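PDB 6F2P: paenibacillus xanthan lyase from Paenibacillus, which probably cleaves, by beta-elimination, the linkage between the terminal mannose and the glucuronic acid of xanthan side chains. Local coordinates for residues F380-S385 against T412-T417; L361-Q366 against V374-G379. One frame throughout, in Å; residues are numbered along the deposited sequence.

Interaction 1: F380-S385 against T412-T417; sequences FGFGLS and TYLYNT
Strands 380-385 and 412-415 run antiparallel as the last two strands of a four-stranded sheet in the super-sandwich domain of this polysaccharide lyase. Two hydrogen-bonded pairs, G381 with Y415 and G383 with Y413, supply four nearly straight backbone bonds. The bond from G381 N to Y415 O, 2.8 Å, enters in the carbonyl plane on a lone pair, whereas Y415 N sits 32° above the carbonyl plane of G381 O at 2.7 Å. Between them F382 faces L414, and beyond G383 L384 faces T412, both as non-hydrogen-bonded pairs. F382 has CG anti to its backbone N (chi1 -174°), and its ring leans across the gap until CZ lies 3.6 Å from T412 CB. L414 CD1 reaches the edge of the same ring and also approaches F380 CD2, at 4.1 Å. Farther along, L384 and T412 run alongside each other in the same direction, with L384 CD1 3.7 Å from T412 CG2. This apolar face packs on W486 and M488 of strand 481-488 and on L619 and P621 of strand 613-621, strands of another sheet. On the reverse face each glycine stands across from a tyrosine: Y413 and Y415 both meet F422 edge-to-face and touch loop residues M279 and M277. The carbonyl O of L414, turned away from strand 380-385, accepts a hydrogen bond from R515 NH1.

Interaction 2: L361-Q366 against V374-G379; sequences LVKYKQ and VQLRPG
The hairpin of strands 363-367 and 372-377 forms the first two strands of a four-stranded antiparallel sheet in the super-sandwich domain, and its two arms are held by four backbone hydrogen bonds. K363 N gives to L376 O at 2.9 Å along a lone pair, but the bond is bent, with an angle of 134° at the hydrogen. In return L376 N donates to K363 O. The K365 and V374 pair closes the other end: K365 N comes nearly along the C=O axis of V374 O at 3.0 Å, and V374 N reaches K365 O in the carbonyl plane. Q375 turns its backbone polar groups to F382 on the next strand, while its side chain bends back to the edge of the Y364 ring, its amide turned 73° from the ring plane. Its OE1 lies 3.6 Å from Y364 CB, and its NE2 is satisfied by Q465 O. R377 folds through chi2 and chi3 so that V362 CG1 rests over one face of its guanidinium, 3.6 Å from NH1. NH1 itself donates to Q465 OE1, and NE to the carbonyl O of D490, a calcium ligand; R377 thus stands in the second shell of that metal site, where its charge may influence the ligands. L361 CD2 meets L376 CD1 at 3.8 Å. Q366 NE2 is bonded to S469 OG, and its OE1 accepts a hydrogen bond from Y364 OH at 2.6 Å, the hydroxyl lying 42° above the amide carbonyl plane.

Both interactions belong to one four-stranded antiparallel sheet, their centres about 9 Å apart: interaction 2 joins its first two strands and interaction 1 its last two. The middle strands, 372-377 and 380-385, follow each other in the chain and are stitched by a probable hydrogen bond from F382 N to Q375 O, 2.8 Å, with L376 CD2 packing on G381 CA. Interaction 1 is wholly buried, so beyond its backbone bonds it relies on aromatic and aliphatic side chains. Interaction 2 is only partly buried, with K363 and K365 among its partly exposed residues: the backbone bonds hold the pair, while Q375 bonds to Q465 and R377 reaches the calcium ligand D490.

Interaction 1: F380-S385 against T412-T417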
ATOM      1  N   PHE A 380      13.072  17.217  -9.956  1.00 18.07           N
ATOM      2  CA  PHE A 380      12.044  17.363  -8.933  1.00 20.27           C
ATOM      3  C   PHE A 380      11.753  16.095  -8.133  1.00 20.66           C
ATOM      4  O   PHE A 380      12.094  14.989  -8.537  1.00 17.98           O
ATOM      5  CB  PHE A 380      10.750  17.908  -9.539  1.00 16.12           C
ATOM      6  CG  PHE A 380      10.111  16.988 -10.547  1.00 21.62           C
ATOM      7  CD1 PHE A 380      10.521  16.995 -11.876  1.00 17.86           C
ATOM      8  CD2 PHE A 380       9.091  16.131 -10.172  1.00 18.03           C
ATOM      9  CE1 PHE A 380       9.933  16.164 -12.807  1.00 14.89           C
ATOM     10  CE2 PHE A 380       8.493  15.294 -11.099  1.00 22.40           C
ATOM     11  CZ  PHE A 380       8.919  15.308 -12.422  1.00 22.66           C
ATOM     12  N   GLY A 381      11.131  16.284  -6.977  1.00 18.39           N
ATOM     13  CA  GLY A 381      10.654  15.186  -6.167  1.00 15.94           C
ATOM     14  C   GLY A 381       9.185  15.429  -5.910  1.00 17.08           C
ATOM     15  O   GLY A 381       8.733  16.572  -5.876  1.00 18.91           O
ATOM     16  N   PHE A 382       8.430  14.356  -5.740  1.00 15.73           N
ATOM     17  CA  PHE A 382       6.997  14.466  -5.573  1.00 14.40           C
ATOM     18  C   PHE A 382       6.541  13.491  -4.505  1.00 15.55           C
ATOM     19  O   PHE A 382       6.765  12.288  -4.611  1.00 19.26           O
ATOM     20  CB  PHE A 382       6.305  14.153  -6.894  1.00 16.22           C
ATOM     21  CG  PHE A 382       4.818  14.371  -6.876  1.00 18.00           C
ATOM     22  CD1 PHE A 382       4.290  15.657  -6.864  1.00 15.33           C
ATOM     23  CD2 PHE A 382       3.947  13.291  -6.903  1.00 10.98           C
ATOM     24  CE1 PHE A 382       2.916  15.861  -6.873  1.00 12.85           C
ATOM     25  CE2 PHE A 382       2.575  13.486  -6.911  1.00 11.33           C
ATOM     26  CZ  PHE A 382       2.060  14.773  -6.897  1.00 13.06           C
ATOM     27  N   GLY A 383       5.909  14.019  -3.469  1.00 12.73           N
ATOM     28  CA  GLY A 383       5.406  13.196  -2.392  1.00 13.51           C
ATOM     29  C   GLY A 383       3.899  13.144  -2.454  1.00 14.91           C
ATOM     30  O   GLY A 383       3.253  14.136  -2.804  1.00 16.59           O
ATOM     31  N   LEU A 384       3.331  11.991  -2.121  1.00 12.48           N
ATOM     32  CA  LEU A 384       1.887  11.847  -2.175  1.00 12.39           C
ATOM     33  C   LEU A 384       1.353  11.288  -0.864  1.00 15.91           C
ATOM     34  O   LEU A 384       1.777  10.216  -0.410  1.00 13.37           O
ATOM     35  CB  LEU A 384       1.498  10.956  -3.347  1.00 12.61           C
ATOM     36  CG  LEU A 384       0.011  10.856  -3.656  1.00 15.66           C
ATOM     37  CD1 LEU A 384      -0.520  12.181  -4.167  1.00 17.10           C
ATOM     38  CD2 LEU A 384      -0.194   9.788  -4.672  1.00 13.01           C
ATOM     39  N   SER A 385       0.421  12.022  -0.259  1.00 14.71           N
ATOM     40  CA  SER A 385      -0.076  11.685   1.072  1.00 14.14           C
ATOM     41  C   SER A 385      -1.561  11.330   1.095  1.00 16.54           C
ATOM     42  O   SER A 385      -2.426  12.181   0.874  1.00 16.24           O
ATOM     43  CB  SER A 385       0.194  12.830   2.043  1.00 11.40           C
ATOM     44  OG  SER A 385      -0.355  12.537   3.314  1.00 13.56           O
ATOM     45  N   THR A 412      -0.445  16.732  -2.050  1.00 12.79           N
ATOM     46  CA  THR A 412       0.738  16.552  -2.875  1.00 16.15           C
ATOM     47  C   THR A 412       1.856  17.503  -2.462  1.00 17.81           C
ATOM     48  O   THR A 412       1.625  18.694  -2.230  1.00 19.36           O
ATOM     49  CB  THR A 412       0.412  16.753  -4.367  1.00 13.62           C
ATOM     50  OG1 THR A 412      -0.007  18.103  -4.590  1.00 13.41           O
ATOM     51  CG2 THR A 412      -0.708  15.838  -4.769  1.00 11.97           C
ATOM     52  N   TYR A 413       3.072  16.973  -2.371  1.00 16.13           N
ATOM     53  CA  TYR A 413       4.241  17.793  -2.076  1.00 16.23           C
ATOM     54  C   TYR A 413       5.157  17.805  -3.285  1.00 16.76           C
ATOM     55  O   TYR A 413       5.528  16.745  -3.788  1.00 21.00           O
ATOM     56  CB  TYR A 413       5.027  17.219  -0.899  1.00 17.18           C
ATOM     57  CG  TYR A 413       4.347  17.287   0.449  1.00 15.72           C
ATOM     58  CD1 TYR A 413       3.380  16.357   0.808  1.00 11.46           C
ATOM     59  CD2 TYR A 413       4.710  18.258   1.387  1.00 14.27           C
ATOM     60  CE1 TYR A 413       2.772  16.399   2.053  1.00 10.71           C
ATOM     61  CE2 TYR A 413       4.110  18.304   2.642  1.00 11.18           C
ATOM     62  CZ  TYR A 413       3.144  17.371   2.964  1.00 16.08           C
ATOM     63  OH  TYR A 413       2.534  17.404   4.195  1.00 17.14           O
ATOM     64  N   LEU A 414       5.532  18.994  -3.751  1.00 18.39           N
ATOM     65  CA  LEU A 414       6.470  19.100  -4.869  1.00 17.06           C
ATOM     66  C   LEU A 414       7.802  19.674  -4.411  1.00 18.45           C
ATOM     67  O   LEU A 414       7.866  20.796  -3.907  1.00 15.94           O
ATOM     68  CB  LEU A 414       5.888  19.948  -5.989  1.00 15.28           C
ATOM     69  CG  LEU A 414       6.783  20.105  -7.219  1.00 17.22           C
ATOM     70  CD1 LEU A 414       6.960  18.776  -7.966  1.00 12.19           C
ATOM     71  CD2 LEU A 414       6.190  21.155  -8.133  1.00 16.16           C
ATOM     72  N   TYR A 415       8.862  18.886  -4.576  1.00 18.66           N
ATOM     73  CA  TYR A 415      10.185  19.261  -4.096  1.00 15.93           C
ATOM     74  C   TYR A 415      11.076  19.659  -5.254  1.00 16.50           C
ATOM     75  O   TYR A 415      11.140  18.956  -6.261  1.00 18.04           O
ATOM     76  CB  TYR A 415      10.812  18.102  -3.325  1.00 14.47           C
ATOM     77  CG  TYR A 415      10.113  17.807  -2.018  1.00 15.55           C
ATOM     78  CD1 TYR A 415      10.458  18.489  -0.856  1.00 17.13           C
ATOM     79  CD2 TYR A 415       9.100  16.858  -1.945  1.00 15.34           C
ATOM     80  CE1 TYR A 415       9.816  18.235   0.343  1.00 14.76           C
ATOM     81  CE2 TYR A 415       8.450  16.597  -0.753  1.00 14.19           C
ATOM     82  CZ  TYR A 415       8.813  17.291   0.389  1.00 15.61           C
ATOM     83  OH  TYR A 415       8.177  17.048   1.585  1.00 14.28           O
ATOM     84  N   ASN A 416      11.753  20.793  -5.119  1.00 14.86           N
ATOM     85  CA  ASN A 416      12.712  21.221  -6.130  1.00 19.13           C
ATOM     86  C   ASN A 416      13.887  21.976  -5.518  1.00 21.17           C
ATOM     87  O   ASN A 416      14.257  21.702  -4.382  1.00 23.08           O
ATOM     88  CB  ASN A 416      12.039  22.017  -7.251  1.00 19.22           C
ATOM     89  CG  ASN A 416      11.210  23.172  -6.739  1.00 19.37           C
ATOM     90  OD1 ASN A 416      11.516  23.768  -5.711  1.00 22.64           O
ATOM     91  ND2 ASN A 416      10.148  23.497  -7.461  1.00 22.50           N
ATOM     92  N   THR A 417      14.473  22.916  -6.256  1.00 20.34           N
ATOM     93  CA  THR A 417      15.669  23.597  -5.765  1.00 18.22           C
ATOM     94  C   THR A 417      15.349  24.635  -4.679  1.00 20.42           C
ATOM     95  O   THR A 417      16.236  25.104  -3.957  1.00 14.12           O
ATOM     96  CB  THR A 417      16.495  24.228  -6.907  1.00 17.43           C
ATOM     97  OG1 THR A 417      15.644  25.023  -7.735  1.00 21.33           O
ATOM     98  CG2 THR A 417      17.122  23.148  -7.756  1.00 15.81           C
TER

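Interaction 2: L361-Q366 against V374-G379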
ATOM      1  N   LEU A 361      19.059  11.261  -7.077  1.00 22.04           N
ATOM      2  CA  LEU A 361      18.432   9.946  -7.057  1.00 19.74           C
ATOM      3  C   LEU A 361      17.174   9.969  -7.924  1.00 19.42           C
ATOM      4  O   LEU A 361      16.369  10.898  -7.847  1.00 19.37           O
ATOM      5  CB  LEU A 361      18.089   9.538  -5.617  1.00 20.02           C
ATOM      6  CG  LEU A 361      17.446   8.167  -5.371  1.00 20.66           C
ATOM      7  CD1 LEU A 361      18.400   7.029  -5.728  1.00 20.36           C
ATOM      8  CD2 LEU A 361      16.960   8.032  -3.931  1.00 14.55           C
ATOM      9  N   VAL A 362      17.016   8.945  -8.756  1.00 20.63           N
ATOM     10  CA  VAL A 362      15.865   8.850  -9.650  1.00 18.99           C
ATOM     11  C   VAL A 362      15.175   7.505  -9.476  1.00 18.35           C
ATOM     12  O   VAL A 362      15.764   6.473  -9.784  1.00 22.29           O
ATOM     13  CB  VAL A 362      16.286   8.983 -11.128  1.00 14.46           C
ATOM     14  CG1 VAL A 362      15.097   8.710 -12.051  1.00 13.35           C
ATOM     15  CG2 VAL A 362      16.873  10.358 -11.391  1.00 13.48           C
ATOM     16  N   LYS A 363      13.942   7.520  -8.970  1.00 15.60           N
ATOM     17  CA  LYS A 363      13.164   6.292  -8.785  1.00 19.47           C
ATOM     18  C   LYS A 363      11.745   6.611  -8.349  1.00 16.51           C
ATOM     19  O   LYS A 363      11.486   7.668  -7.788  1.00 15.80           O
ATOM     20  CB  LYS A 363      13.806   5.348  -7.754  1.00 17.50           C
ATOM     21  CG  LYS A 363      13.777   5.862  -6.316  1.00 25.23           C
ATOM     22  CD  LYS A 363      14.100   4.767  -5.300  1.00 31.21           C
ATOM     23  CE  LYS A 363      15.555   4.325  -5.376  1.00 32.41           C
ATOM     24  NZ  LYS A 363      15.813   3.168  -4.477  1.00 32.45           N
ATOM     25  N   TYR A 364      10.830   5.688  -8.625  1.00 18.75           N
ATOM     26  CA  TYR A 364       9.480   5.751  -8.081  1.00 19.24           C
ATOM     27  C   TYR A 364       9.350   4.672  -7.015  1.00 19.37           C
ATOM     28  O   TYR A 364       9.968   3.606  -7.133  1.00 24.41           O
ATOM     29  CB  TYR A 364       8.433   5.530  -9.175  1.00 16.65           C
ATOM     30  CG  TYR A 364       7.015   5.550  -8.645  1.00 17.85           C
ATOM     31  CD1 TYR A 364       6.341   6.753  -8.462  1.00 20.05           C
ATOM     32  CD2 TYR A 364       6.355   4.371  -8.311  1.00 11.99           C
ATOM     33  CE1 TYR A 364       5.052   6.785  -7.963  1.00 15.33           C
ATOM     34  CE2 TYR A 364       5.072   4.392  -7.810  1.00 12.55           C
ATOM     35  CZ  TYR A 364       4.425   5.605  -7.638  1.00 16.22           C
ATOM     36  OH  TYR A 364       3.139   5.646  -7.152  1.00 16.32           O
ATOM     37  N   LYS A 365       8.563   4.937  -5.972  1.00 13.82           N
ATOM     38  CA  LYS A 365       8.398   3.953  -4.907  1.00 12.03           C
ATOM     39  C   LYS A 365       7.040   4.049  -4.224  1.00 11.55           C
ATOM     40  O   LYS A 365       6.680   5.099  -3.689  1.00 15.47           O
ATOM     41  CB  LYS A 365       9.535   4.072  -3.884  1.00 15.36           C
ATOM     42  CG  LYS A 365       9.636   2.894  -2.914  1.00 16.66           C
ATOM     43  CD  LYS A 365      10.960   2.896  -2.164  1.00 20.83           C
ATOM     44  CE  LYS A 365      11.051   1.747  -1.167  1.00 18.53           C
ATOM     45  NZ  LYS A 365      10.944   0.418  -1.843  1.00 24.13           N
ATOM     46  N   GLN A 366       6.286   2.949  -4.249  1.00  9.55           N
ATOM     47  CA  GLN A 366       4.979   2.899  -3.597  1.00 11.47           C
ATOM     48  C   GLN A 366       5.081   2.341  -2.183  1.00 19.31           C
ATOM     49  O   GLN A 366       5.521   1.204  -1.991  1.00 21.13           O
ATOM     50  CB  GLN A 366       3.997   2.043  -4.391  1.00 10.92           C
ATOM     51  CG  GLN A 366       2.535   2.242  -4.021  1.00 10.36           C
ATOM     52  CD  GLN A 366       1.867   3.320  -4.868  1.00 14.26           C
ATOM     53  OE1 GLN A 366       2.200   3.487  -6.040  1.00 14.16           O
ATOM     54  NE2 GLN A 366       0.934   4.065  -4.275  1.00 11.67           N
ATOM     55  N   VAL A 374       6.232   8.131  -3.535  1.00 18.85           N
ATOM     56  CA  VAL A 374       7.259   9.104  -3.878  1.00 17.39           C
ATOM     57  C   VAL A 374       7.711   8.943  -5.324  1.00 19.63           C
ATOM     58  O   VAL A 374       8.023   7.833  -5.773  1.00 16.59           O
ATOM     59  CB  VAL A 374       8.486   9.002  -2.949  1.00 15.44           C
ATOM     60  CG1 VAL A 374       9.571   9.958  -3.396  1.00 15.76           C
ATOM     61  CG2 VAL A 374       8.090   9.303  -1.525  1.00 18.21           C
ATOM     62  N   GLN A 375       7.722  10.059  -6.048  1.00 17.01           N
ATOM     63  CA  GLN A 375       8.271  10.097  -7.390  1.00 16.21           C
ATOM     64  C   GLN A 375       9.506  10.989  -7.405  1.00 18.49           C
ATOM     65  O   GLN A 375       9.435  12.180  -7.104  1.00 21.04           O
ATOM     66  CB  GLN A 375       7.232  10.599  -8.393  1.00 12.79           C
ATOM     67  CG  GLN A 375       7.784  10.847  -9.783  1.00 14.61           C
ATOM     68  CD  GLN A 375       8.239   9.575 -10.480  1.00 20.74           C
ATOM     69  OE1 GLN A 375       9.207   8.926 -10.071  1.00 17.95           O
ATOM     70  NE2 GLN A 375       7.536   9.210 -11.548  1.00 25.97           N
ATOM     71  N   LEU A 376      10.647  10.397  -7.729  1.00 18.35           N
ATOM     72  CA  LEU A 376      11.884  11.146  -7.830  1.00 15.27           C
ATOM     73  C   LEU A 376      12.376  11.106  -9.279  1.00 21.62           C
ATOM     74  O   LEU A 376      12.692  10.040  -9.816  1.00 22.44           O
ATOM     75  CB  LEU A 376      12.935  10.581  -6.877  1.00 14.25           C
ATOM     76  CG  LEU A 376      12.562  10.487  -5.394  1.00 15.62           C
ATOM     77  CD1 LEU A 376      13.636   9.727  -4.631  1.00 16.04           C
ATOM     78  CD2 LEU A 376      12.358  11.860  -4.778  1.00 13.54           C
ATOM     79  N   ARG A 377      12.409  12.279  -9.903  1.00 21.38           N
ATOM     80  CA  ARG A 377      12.827  12.438 -11.283  1.00 17.54           C
ATOM     81  C   ARG A 377      13.967  13.435 -11.320  1.00 20.06           C
ATOM     82  O   ARG A 377      14.204  14.145 -10.345  1.00 24.30           O
ATOM     83  CB  ARG A 377      11.667  12.968 -12.122  1.00 17.78           C
ATOM     84  CG  ARG A 377      10.469  12.048 -12.161  1.00 20.17           C
ATOM     85  CD  ARG A 377      10.847  10.690 -12.678  1.00 15.90           C
ATOM     86  NE  ARG A 377      11.522  10.779 -13.964  1.00 21.72           N
ATOM     87  CZ  ARG A 377      12.086   9.746 -14.585  1.00 20.32           C
ATOM     88  NH1 ARG A 377      12.057   8.545 -14.025  1.00 15.47           N
ATOM     89  NH2 ARG A 377      12.684   9.913 -15.762  1.00 15.95           N
ATOM     90  N   PRO A 378      14.696  13.485 -12.442  1.00 25.55           N
ATOM     91  CA  PRO A 378      15.696  14.550 -12.545  1.00 23.95           C
ATOM     92  C   PRO A 378      15.036  15.928 -12.544  1.00 23.68           C
ATOM     93  O   PRO A 378      14.250  16.236 -13.437  1.00 24.14           O
ATOM     94  CB  PRO A 378      16.379  14.265 -13.886  1.00 18.13           C
ATOM     95  CG  PRO A 378      15.436  13.355 -14.629  1.00 19.30           C
ATOM     96  CD  PRO A 378      14.750  12.550 -13.580  1.00 18.31           C
ATOM     97  N   GLY A 379      15.345  16.738 -11.536  1.00 22.93           N
ATOM     98  CA  GLY A 379      14.809  18.082 -11.442  1.00 23.43           C
ATOM     99  C   GLY A 379      13.739  18.288 -10.376  1.00 26.22           C
ATOM    100  O   GLY A 379      13.507  19.418  -9.937  1.00 24.87           O
TER